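Local coordinates for putative cytoplasmic protein (Salmonella typhimurium, PDB 4JUR) that probably acts as a Tae4-family amidase effector of the type VI secretion system, cleaving amide bonds in the peptidoglycan of rival bacterial cells, at residues A[17-22]-A[68-73]; A[58-63]-A[93-98]; A[110-115]-A[169-174]. All coordinates share one frame; numbering follows the deposited sequence.

How the contacts relate
Contact 2 is the core contact. It joins the starts of helices 59-69 and 95-106, close to the centre of the chain, by largely apolar packing. Contact 1 is partly buried and lies at the other end of helix 59-69, with its centre about 16 Å from that of contact 2. There one aromatic ring meets backbone atoms and a proline. Contact 3 lies at the edge of the four-stranded sheet, held mostly by main-chain hydrogen bonds, with one to the Asp110 carboxylate. Neither contact 1 nor contact 2 has a hydrogen bond between its segments. Arg18 of contact 1 reaches the carboxylate of Asp110 in contact 3. Contacts 2 and 3 do not touch.

Contact 1: A[17-22]-A[68-73]; sequences NRPSFN and NATGFP
Pro19 and Thr70 mark the closest approach of the two backbones, with 6.0 Å between their CA atoms. Residues 18-20 run extended into helix 21-31, and Ser20 is its N-cap. Residues 70-73 leave the end of helix 59-69 through Gly71, whose phi is positive. No hydrogen bond joins the segments.

The ring of Phe72 does most of the touching. Its CG stands beside the backbone N and anti to the carbonyl carbon (chi1 -64°), which carries the ring toward residues 17-19. The main chain passes over one face. Arg18 C and Pro19 N each lie 3.4 Å above the ring plane, near the rim. Pro19 CD lies over the same face, 4.2 Å from the ring centroid and 21° off the normal, a CH-pi contact. At the far end of the ring, CZ of Phe72 comes to 3.3 Å from Arg18 O. Phe72 CE1 lies 3.3 Å from Asn17 C, which approaches obliquely.

Pro19 also touches the helix end. Its CB lies 3.4 Å from Thr70 OG1. That hydroxyl has its polar partner in Val66 O, one turn back in helix 59-69, so its meeting with Pro19 is plain packing. Met106 of helix 95-106 also touches Pro19.

The arrangement is a small proline-aromatic (CH-pi) packing contact. It joins the segment leading into helix 21-31 to the turn that follows helix 59-69, within the helical part of this clan CA (papain-like) amidase fold.

Contact 2: A[58-63]-A[93-98]; sequences ACPIRM and YRVNDM
Pro60 meets the turn that starts helix 95-106, and its CA lies 5.5 Å from that of Val95. The tight part is centred on the proline ring. Pro60 CG rests 3.6 Å from Tyr93 O, and Pro60 CB lies 3.8 Å from Met98 CB. Pro60 CD meets the CG2 branch of Val95 at 4.1 Å, the two side chains crossing at about a right angle.

Residues 63 and 98 are selenomethionines. CG of Met98 is anti to its backbone N (chi1 -173°), and the chain then bends. This puts SE of Met98 3.9 Å from Met63 CB. Met63 turns its own end away.

The start of helix 59-69 thus packs against that of helix 95-106 and, through Cys59 and Met63, on strand 140-145. In papain-like enzymes the nucleophilic cysteine stands at the start of the central helix, and the place of Cys59 is consistent with this.

Between the segments, the side toward Tyr93 and Arg94 is thin. Here Ile61 touches with CD1 alone, 3.9 Å from Tyr93 CB. The Tyr93 ring leads away and stacks with Phe55. A neighbouring chain of a different protein closes this side. Its Glu46 accepts from Val95 N and Asn96 N, and its Ala52 N bonds to Tyr93 OH. Tyr93 CE1 sits over the centre of one face of the Arg94 guanidinium, which bonds to Leu45 O and Leu50 O of that neighbouring chain.

Contact 3: A[110-115]-A[169-174]; sequences DLIVNN and VGTLWI
Leu111 and Leu172 form an antiparallel hydrogen-bonded pair. Leu172 N gives to Leu111 O at 2.9 Å. The carbonyl of Leu172 takes two donors, both in its plane: Leu111 N at 3.0 Å and Asp110 N at 2.8 Å. Asp110 and Leu111 therefore both face Leu172, which makes a classic beta bulge where strand 111-114 begins.

Two residues on, Val113 and Gly170 form the next hydrogen-bonded pair. Val113 N gives to Gly170 O at 2.8 Å, and Gly170 N gives to Val113 O at 2.9 Å. The N-to-C directions of the two short strand segments make 167°, close to antiparallel. Strand 111-114 is an outermost strand of the four-stranded antiparallel sheet within this chain. Strand 166-174 bonds on its far side to strand 126-133, where Val169, Thr171 and Trp173 pair with Lys131, Val129 and Ile127.

The Asp110 carboxylate extends the bonding past the bulge. CG of Asp110 lies beside the backbone N (chi1 -56°), and OD2 accepts from Ile174 N at 2.8 Å with a nearly straight N-H (164°). The donor comes from the anti side. OD2 also forms a salt bridge with Arg18, which probably stabilises its negative charge.

Side-chain contacts are lighter. Ile112 CG2 lies 4.0 Å from Val169 CG2, on the face that Thr171 shares. Trp173 turns away to pack on helix 95-106, and its NE1 bonds to Gly107 O.

Contact 1: A[17-22]-A[68-73]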
loop_
_atom_site.group_PDB
_atom_site.type_symbol
_atom_site.label_atom_id
_atom_site.label_comp_id
_atom_site.label_asym_id
_atom_site.label_seq_id
_atom_site.Cartn_x
_atom_site.Cartn_y
_atom_site.Cartn_z
ATOM N N ASN A 17 -1.631 41.373 22.262
ATOM C CA ASN A 17 -1.247 40.510 21.133
ATOM C C ASN A 17 -0.883 39.064 21.497
ATOM O O ASN A 17 -1.162 38.131 20.736
ATOM C CB ASN A 17 -0.097 41.154 20.332
ATOM C CG ASN A 17 0.972 41.777 21.227
ATOM O OD1 ASN A 17 1.173 41.349 22.368
ATOM N ND2 ASN A 17 1.658 42.799 20.711
ATOM N N ARG A 18 -0.248 38.889 22.654
ATOM C CA ARG A 18 0.167 37.571 23.132
ATOM C C ARG A 18 -0.418 37.310 24.512
ATOM O O ARG A 18 -0.573 38.237 25.298
ATOM C CB ARG A 18 1.695 37.498 23.241
ATOM C CG ARG A 18 2.455 37.732 21.960
ATOM C CD ARG A 18 3.914 37.622 22.260
ATOM N NE ARG A 18 4.749 38.034 21.141
ATOM C CZ ARG A 18 6.072 37.905 21.127
ATOM N NH1 ARG A 18 6.688 37.370 22.173
ATOM N NH2 ARG A 18 6.784 38.298 20.071
ATOM N N PRO A 19 -0.720 36.043 24.821
ATOM C CA PRO A 19 -1.156 35.645 26.163
ATOM C C PRO A 19 -0.033 35.827 27.160
ATOM O O PRO A 19 1.086 36.138 26.758
ATOM C CB PRO A 19 -1.445 34.151 26.009
ATOM C CG PRO A 19 -0.560 33.723 24.885
ATOM C CD PRO A 19 -0.569 34.883 23.928
ATOM N N SER A 20 -0.324 35.626 28.440
ATOM C CA SER A 20 0.688 35.780 29.473
ATOM C C SER A 20 1.237 34.403 29.777
ATOM O O SER A 20 0.572 33.405 29.517
ATOM C CB SER A 20 0.075 36.392 30.738
ATOM O OG SER A 20 -0.360 35.384 31.646
ATOM N N PHE A 21 2.431 34.331 30.347
ATOM C CA PHE A 21 3.037 33.026 30.550
ATOM C C PHE A 21 2.328 32.107 31.548
ATOM O O PHE A 21 2.111 30.936 31.253
ATOM C CB PHE A 21 4.513 33.118 30.906
ATOM C CG PHE A 21 5.183 31.789 30.899
ATOM C CD1 PHE A 21 5.581 31.215 29.698
ATOM C CD2 PHE A 21 5.356 31.074 32.075
ATOM C CE1 PHE A 21 6.178 29.967 29.673
ATOM C CE2 PHE A 21 5.948 29.828 32.060
ATOM C CZ PHE A 21 6.363 29.272 30.849
ATOM N N ASN A 22 1.989 32.606 32.730
ATOM C CA ASN A 22 1.395 31.735 33.755
ATOM C C ASN A 22 0.064 31.104 33.341
ATOM O O ASN A 22 -0.174 29.907 33.598
ATOM C CB ASN A 22 1.273 32.466 35.095
ATOM C CG ASN A 22 2.580 32.463 35.870
ATOM O OD1 ASN A 22 3.283 31.453 35.906
ATOM N ND2 ASN A 22 2.920 33.598 36.478
ATOM N N ASN A 68 -6.753 29.191 22.800
ATOM C CA ASN A 68 -8.196 29.367 22.967
ATOM C C ASN A 68 -8.609 29.598 24.417
ATOM O O ASN A 68 -9.691 30.123 24.683
ATOM C CB ASN A 68 -8.956 28.151 22.433
ATOM C CG ASN A 68 -9.097 28.158 20.919
ATOM O OD1 ASN A 68 -9.036 29.208 20.277
ATOM N ND2 ASN A 68 -9.306 26.976 20.343
ATOM N N ALA A 69 -7.758 29.198 25.355
ATOM C CA ALA A 69 -8.116 29.260 26.775
ATOM C C ALA A 69 -7.519 30.479 27.469
ATOM O O ALA A 69 -7.810 30.751 28.641
ATOM C CB ALA A 69 -7.704 27.982 27.497
ATOM N N THR A 70 -6.689 31.215 26.738
ATOM C CA THR A 70 -6.006 32.360 27.311
ATOM C C THR A 70 -6.394 33.649 26.600
ATOM O O THR A 70 -5.657 34.634 26.642
ATOM C CB THR A 70 -4.487 32.182 27.249
ATOM O OG1 THR A 70 -4.094 32.013 25.885
ATOM C CG2 THR A 70 -4.057 30.967 28.058
ATOM N N GLY A 71 -7.550 33.633 25.943
ATOM C CA GLY A 71 -8.082 34.824 25.303
ATOM C C GLY A 71 -7.408 35.266 24.013
ATOM O O GLY A 71 -7.395 36.453 23.692
ATOM N N PHE A 72 -6.830 34.326 23.274
ATOM C CA PHE A 72 -6.290 34.639 21.946
ATOM C C PHE A 72 -6.699 33.550 20.970
ATOM O O PHE A 72 -5.876 32.740 20.523
ATOM C CB PHE A 72 -4.777 34.858 21.983
ATOM C CG PHE A 72 -4.379 36.044 22.796
ATOM C CD1 PHE A 72 -4.116 37.253 22.189
ATOM C CD2 PHE A 72 -4.302 35.959 24.170
ATOM C CE1 PHE A 72 -3.766 38.357 22.941
ATOM C CE2 PHE A 72 -3.960 37.058 24.928
ATOM C CZ PHE A 72 -3.684 38.259 24.313
ATOM N N PRO A 73 -7.990 33.537 20.640
ATOM C CA PRO A 73 -8.634 32.412 19.979
ATOM C C PRO A 73 -8.178 32.373 18.549
ATOM O O PRO A 73 -7.888 33.431 17.979
ATOM C CB PRO A 73 -10.125 32.781 20.038
ATOM C CG PRO A 73 -10.212 33.948 20.999
ATOM C CD PRO A 73 -8.917 34.657 20.810
#

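Contact 2: A[58-63]-A[93-98]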
loop_
_atom_site.group_PDB
_atom_site.type_symbol
_atom_site.label_atom_id
_atom_site.label_comp_id
_atom_site.label_asym_id
_atom_site.label_seq_id
_atom_site.Cartn_x
_atom_site.Cartn_y
_atom_site.Cartn_z
ATOM N N ALA A 58 -1.229 15.167 19.036
ATOM C CA ALA A 58 -2.076 16.137 19.725
ATOM C C ALA A 58 -1.345 17.427 20.057
ATOM O O ALA A 58 -1.949 18.342 20.605
ATOM C CB ALA A 58 -2.672 15.534 20.996
ATOM N N CYS A 59 -0.060 17.493 19.725
ATOM C CA CYS A 59 0.744 18.679 20.003
ATOM C C CYS A 59 0.127 20.008 19.494
ATOM O O CYS A 59 -0.028 20.967 20.274
ATOM C CB CYS A 59 2.189 18.467 19.518
ATOM S SG CYS A 59 3.021 19.958 18.919
ATOM N N PRO A 60 -0.262 20.060 18.203
ATOM C CA PRO A 60 -0.879 21.311 17.759
ATOM C C PRO A 60 -2.289 21.495 18.335
ATOM O O PRO A 60 -2.748 22.618 18.475
ATOM C CB PRO A 60 -0.896 21.178 16.222
ATOM C CG PRO A 60 -0.869 19.711 15.960
ATOM C CD PRO A 60 -0.140 19.076 17.104
ATOM N N ILE A 61 -2.969 20.413 18.678
ATOM C CA ILE A 61 -4.254 20.544 19.355
ATOM C C ILE A 61 -4.092 21.244 20.717
ATOM O O ILE A 61 -4.886 22.111 21.072
ATOM C CB ILE A 61 -4.919 19.178 19.599
ATOM C CG1 ILE A 61 -4.898 18.306 18.336
ATOM C CG2 ILE A 61 -6.339 19.382 20.095
ATOM C CD1 ILE A 61 -5.880 18.732 17.258
ATOM N N ARG A 62 -3.071 20.841 21.473
ATOM C CA ARG A 62 -2.795 21.401 22.786
ATOM C C ARG A 62 -2.402 22.851 22.661
ATOM O O ARG A 62 -2.786 23.671 23.487
ATOM C CB ARG A 62 -1.643 20.667 23.462
ATOM C CG ARG A 62 -1.896 19.209 23.751
ATOM C CD ARG A 62 -0.661 18.576 24.342
ATOM N NE ARG A 62 -0.875 17.170 24.639
ATOM C CZ ARG A 62 -0.221 16.160 24.065
ATOM N NH1 ARG A 62 0.722 16.386 23.144
ATOM N NH2 ARG A 62 -0.507 14.914 24.421
HETATM N N MSE A 63 -1.606 23.174 21.647
HETATM C CA MSE A 63 -1.182 24.564 21.532
HETATM C C MSE A 63 -2.388 25.414 21.147
HETATM O O MSE A 63 -2.555 26.554 21.615
HETATM C CB MSE A 63 -0.014 24.721 20.553
HETATM C CG MSE A 63 0.695 26.091 20.619
HETATM SE SE MSE A 63 1.289 26.684 22.432
HETATM C CE MSE A 63 2.177 25.039 23.069
ATOM N N TYR A 93 -4.908 21.320 13.489
ATOM C CA TYR A 93 -4.510 19.937 13.733
ATOM C C TYR A 93 -3.200 19.500 13.044
ATOM O O TYR A 93 -2.772 18.349 13.180
ATOM C CB TYR A 93 -5.662 18.958 13.402
ATOM C CG TYR A 93 -6.321 19.187 12.056
ATOM C CD1 TYR A 93 -5.865 18.544 10.914
ATOM C CD2 TYR A 93 -7.401 20.061 11.929
ATOM C CE1 TYR A 93 -6.479 18.757 9.684
ATOM C CE2 TYR A 93 -8.009 20.296 10.709
ATOM C CZ TYR A 93 -7.550 19.640 9.590
ATOM O OH TYR A 93 -8.164 19.868 8.374
ATOM N N ARG A 94 -2.560 20.405 12.315
ATOM C CA ARG A 94 -1.305 20.049 11.657
ATOM C C ARG A 94 -0.173 20.856 12.247
ATOM O O ARG A 94 -0.317 22.060 12.458
ATOM C CB ARG A 94 -1.363 20.285 10.145
ATOM C CG ARG A 94 -2.467 19.565 9.428
ATOM C CD ARG A 94 -2.176 19.508 7.950
ATOM N NE ARG A 94 -2.908 18.422 7.318
ATOM C CZ ARG A 94 -4.030 18.588 6.625
ATOM N NH1 ARG A 94 -4.538 19.803 6.466
ATOM N NH2 ARG A 94 -4.640 17.542 6.088
ATOM N N VAL A 95 0.953 20.194 12.491
ATOM C CA VAL A 95 2.095 20.834 13.116
ATOM C C VAL A 95 2.622 21.960 12.238
ATOM O O VAL A 95 2.886 23.064 12.707
ATOM C CB VAL A 95 3.217 19.828 13.418
ATOM C CG1 VAL A 95 4.242 20.455 14.336
ATOM C CG2 VAL A 95 2.660 18.628 14.094
ATOM N N ASN A 96 2.755 21.675 10.954
ATOM C CA ASN A 96 3.194 22.664 9.976
ATOM C C ASN A 96 2.319 23.933 9.968
ATOM O O ASN A 96 2.838 25.046 10.029
ATOM C CB ASN A 96 3.250 22.016 8.597
ATOM C CG ASN A 96 3.829 22.936 7.554
ATOM O OD1 ASN A 96 5.052 23.111 7.471
ATOM N ND2 ASN A 96 2.956 23.541 6.745
ATOM N N ASP A 97 0.996 23.749 9.919
ATOM C CA ASP A 97 0.036 24.846 10.054
ATOM C C ASP A 97 0.128 25.558 11.419
ATOM O O ASP A 97 0.034 26.779 11.473
ATOM C CB ASP A 97 -1.410 24.385 9.765
ATOM C CG ASP A 97 -1.703 24.193 8.247
ATOM O OD1 ASP A 97 -1.265 25.022 7.419
ATOM O OD2 ASP A 97 -2.378 23.204 7.874
HETATM N N MSE A 98 0.324 24.819 12.512
HETATM C CA MSE A 98 0.514 25.454 13.822
HETATM C C MSE A 98 1.731 26.395 13.856
HETATM O O MSE A 98 1.646 27.550 14.334
HETATM C CB MSE A 98 0.649 24.393 14.919
HETATM C CG MSE A 98 0.675 24.939 16.357
HETATM SE SE MSE A 98 -1.020 25.797 16.920
HETATM C CE MSE A 98 -0.523 27.671 16.673
#

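Contact 3: A[110-115]-A[169-174]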
loop_
_atom_site.group_PDB
_atom_site.type_symbol
_atom_site.label_atom_id
_atom_site.label_comp_id
_atom_site.label_asym_id
_atom_site.label_seq_id
_atom_site.Cartn_x
_atom_site.Cartn_y
_atom_site.Cartn_z
ATOM N N ASP A 110 11.531 36.258 19.055
ATOM C CA ASP A 110 12.573 36.971 19.776
ATOM C C ASP A 110 13.879 36.219 19.707
ATOM O O ASP A 110 14.950 36.790 19.933
ATOM C CB ASP A 110 12.143 37.176 21.221
ATOM C CG ASP A 110 10.834 37.880 21.303
ATOM O OD1 ASP A 110 10.819 39.085 20.954
ATOM O OD2 ASP A 110 9.818 37.231 21.642
ATOM N N LEU A 111 13.798 34.930 19.393
ATOM C CA LEU A 111 15.026 34.168 19.331
ATOM C C LEU A 111 14.979 33.115 18.249
ATOM O O LEU A 111 13.991 32.409 18.124
ATOM C CB LEU A 111 15.267 33.523 20.692
ATOM C CG LEU A 111 16.695 33.254 21.142
ATOM C CD1 LEU A 111 17.529 34.510 20.976
ATOM C CD2 LEU A 111 16.673 32.820 22.595
ATOM N N ILE A 112 16.046 33.014 17.463
ATOM C CA ILE A 112 16.217 31.901 16.532
ATOM C C ILE A 112 17.616 31.308 16.744
ATOM O O ILE A 112 18.597 32.045 16.815
ATOM C CB ILE A 112 16.036 32.340 15.068
ATOM C CG1 ILE A 112 14.597 32.807 14.826
ATOM C CG2 ILE A 112 16.381 31.197 14.128
ATOM C CD1 ILE A 112 14.341 33.273 13.413
ATOM N N VAL A 113 17.715 29.987 16.858
ATOM C CA VAL A 113 18.973 29.357 17.231
ATOM C C VAL A 113 19.246 28.074 16.438
ATOM O O VAL A 113 18.455 27.127 16.443
ATOM C CB VAL A 113 18.999 29.046 18.763
ATOM C CG1 VAL A 113 20.175 28.157 19.125
ATOM C CG2 VAL A 113 19.023 30.335 19.597
ATOM N N ASN A 114 20.373 28.023 15.755
ATOM C CA ASN A 114 20.719 26.796 15.058
ATOM C C ASN A 114 21.362 25.821 16.040
ATOM O O ASN A 114 22.039 26.253 16.978
ATOM C CB ASN A 114 21.629 27.092 13.871
ATOM C CG ASN A 114 21.003 28.076 12.903
ATOM O OD1 ASN A 114 19.783 28.084 12.703
ATOM N ND2 ASN A 114 21.827 28.923 12.310
ATOM N N ASN A 115 21.135 24.522 15.833
ATOM C CA ASN A 115 21.541 23.490 16.793
ATOM C C ASN A 115 21.194 23.810 18.269
ATOM O O ASN A 115 22.082 23.963 19.115
ATOM C CB ASN A 115 23.020 23.170 16.579
ATOM C CG ASN A 115 23.307 22.736 15.129
ATOM O OD1 ASN A 115 22.605 21.874 14.580
ATOM N ND2 ASN A 115 24.302 23.362 14.494
ATOM N N VAL A 169 16.678 23.806 14.274
ATOM C CA VAL A 169 16.521 25.184 14.713
ATOM C C VAL A 169 15.507 25.270 15.843
ATOM O O VAL A 169 14.529 24.536 15.865
ATOM C CB VAL A 169 16.198 26.143 13.538
ATOM C CG1 VAL A 169 15.529 25.406 12.392
ATOM C CG2 VAL A 169 15.376 27.329 13.995
ATOM N N GLY A 170 15.783 26.112 16.828
ATOM C CA GLY A 170 14.807 26.376 17.852
ATOM C C GLY A 170 14.443 27.839 17.775
ATOM O O GLY A 170 15.316 28.692 17.624
ATOM N N THR A 171 13.159 28.150 17.854
ATOM C CA THR A 171 12.778 29.547 17.875
ATOM C C THR A 171 11.783 29.855 18.993
ATOM O O THR A 171 10.929 29.037 19.328
ATOM C CB THR A 171 12.340 30.082 16.472
ATOM O OG1 THR A 171 11.056 30.702 16.561
ATOM C CG2 THR A 171 12.318 28.977 15.431
ATOM N N LEU A 172 11.932 31.036 19.587
ATOM C CA LEU A 172 11.187 31.407 20.787
ATOM C C LEU A 172 10.504 32.768 20.661
ATOM O O LEU A 172 11.147 33.783 20.320
ATOM C CB LEU A 172 12.115 31.452 21.991
ATOM C CG LEU A 172 11.385 31.822 23.274
ATOM C CD1 LEU A 172 10.896 30.552 23.942
ATOM C CD2 LEU A 172 12.274 32.617 24.203
ATOM N N TRP A 173 9.199 32.762 20.914
ATOM C CA TRP A 173 8.439 33.971 21.152
ATOM C C TRP A 173 8.223 34.082 22.651
ATOM O O TRP A 173 7.582 33.225 23.274
ATOM C CB TRP A 173 7.079 33.907 20.483
ATOM C CG TRP A 173 7.102 33.906 19.007
ATOM C CD1 TRP A 173 6.935 34.974 18.193
ATOM C CD2 TRP A 173 7.263 32.769 18.159
ATOM N NE1 TRP A 173 6.994 34.579 16.879
ATOM C CE2 TRP A 173 7.194 33.227 16.831
ATOM C CE3 TRP A 173 7.473 31.408 18.392
ATOM C CZ2 TRP A 173 7.322 32.374 15.734
ATOM C CZ3 TRP A 173 7.596 30.559 17.298
ATOM C CH2 TRP A 173 7.516 31.046 15.986
ATOM N N ILE A 174 8.764 35.148 23.222
ATOM C CA ILE A 174 8.615 35.413 24.630
ATOM C C ILE A 174 7.154 35.717 24.973
ATOM O O ILE A 174 6.453 36.416 24.246
ATOM C CB ILE A 174 9.562 36.538 25.062
ATOM C CG1 ILE A 174 10.997 36.029 25.004
ATOM C CG2 ILE A 174 9.240 37.047 26.476
ATOM C CD1 ILE A 174 12.024 37.122 25.203
#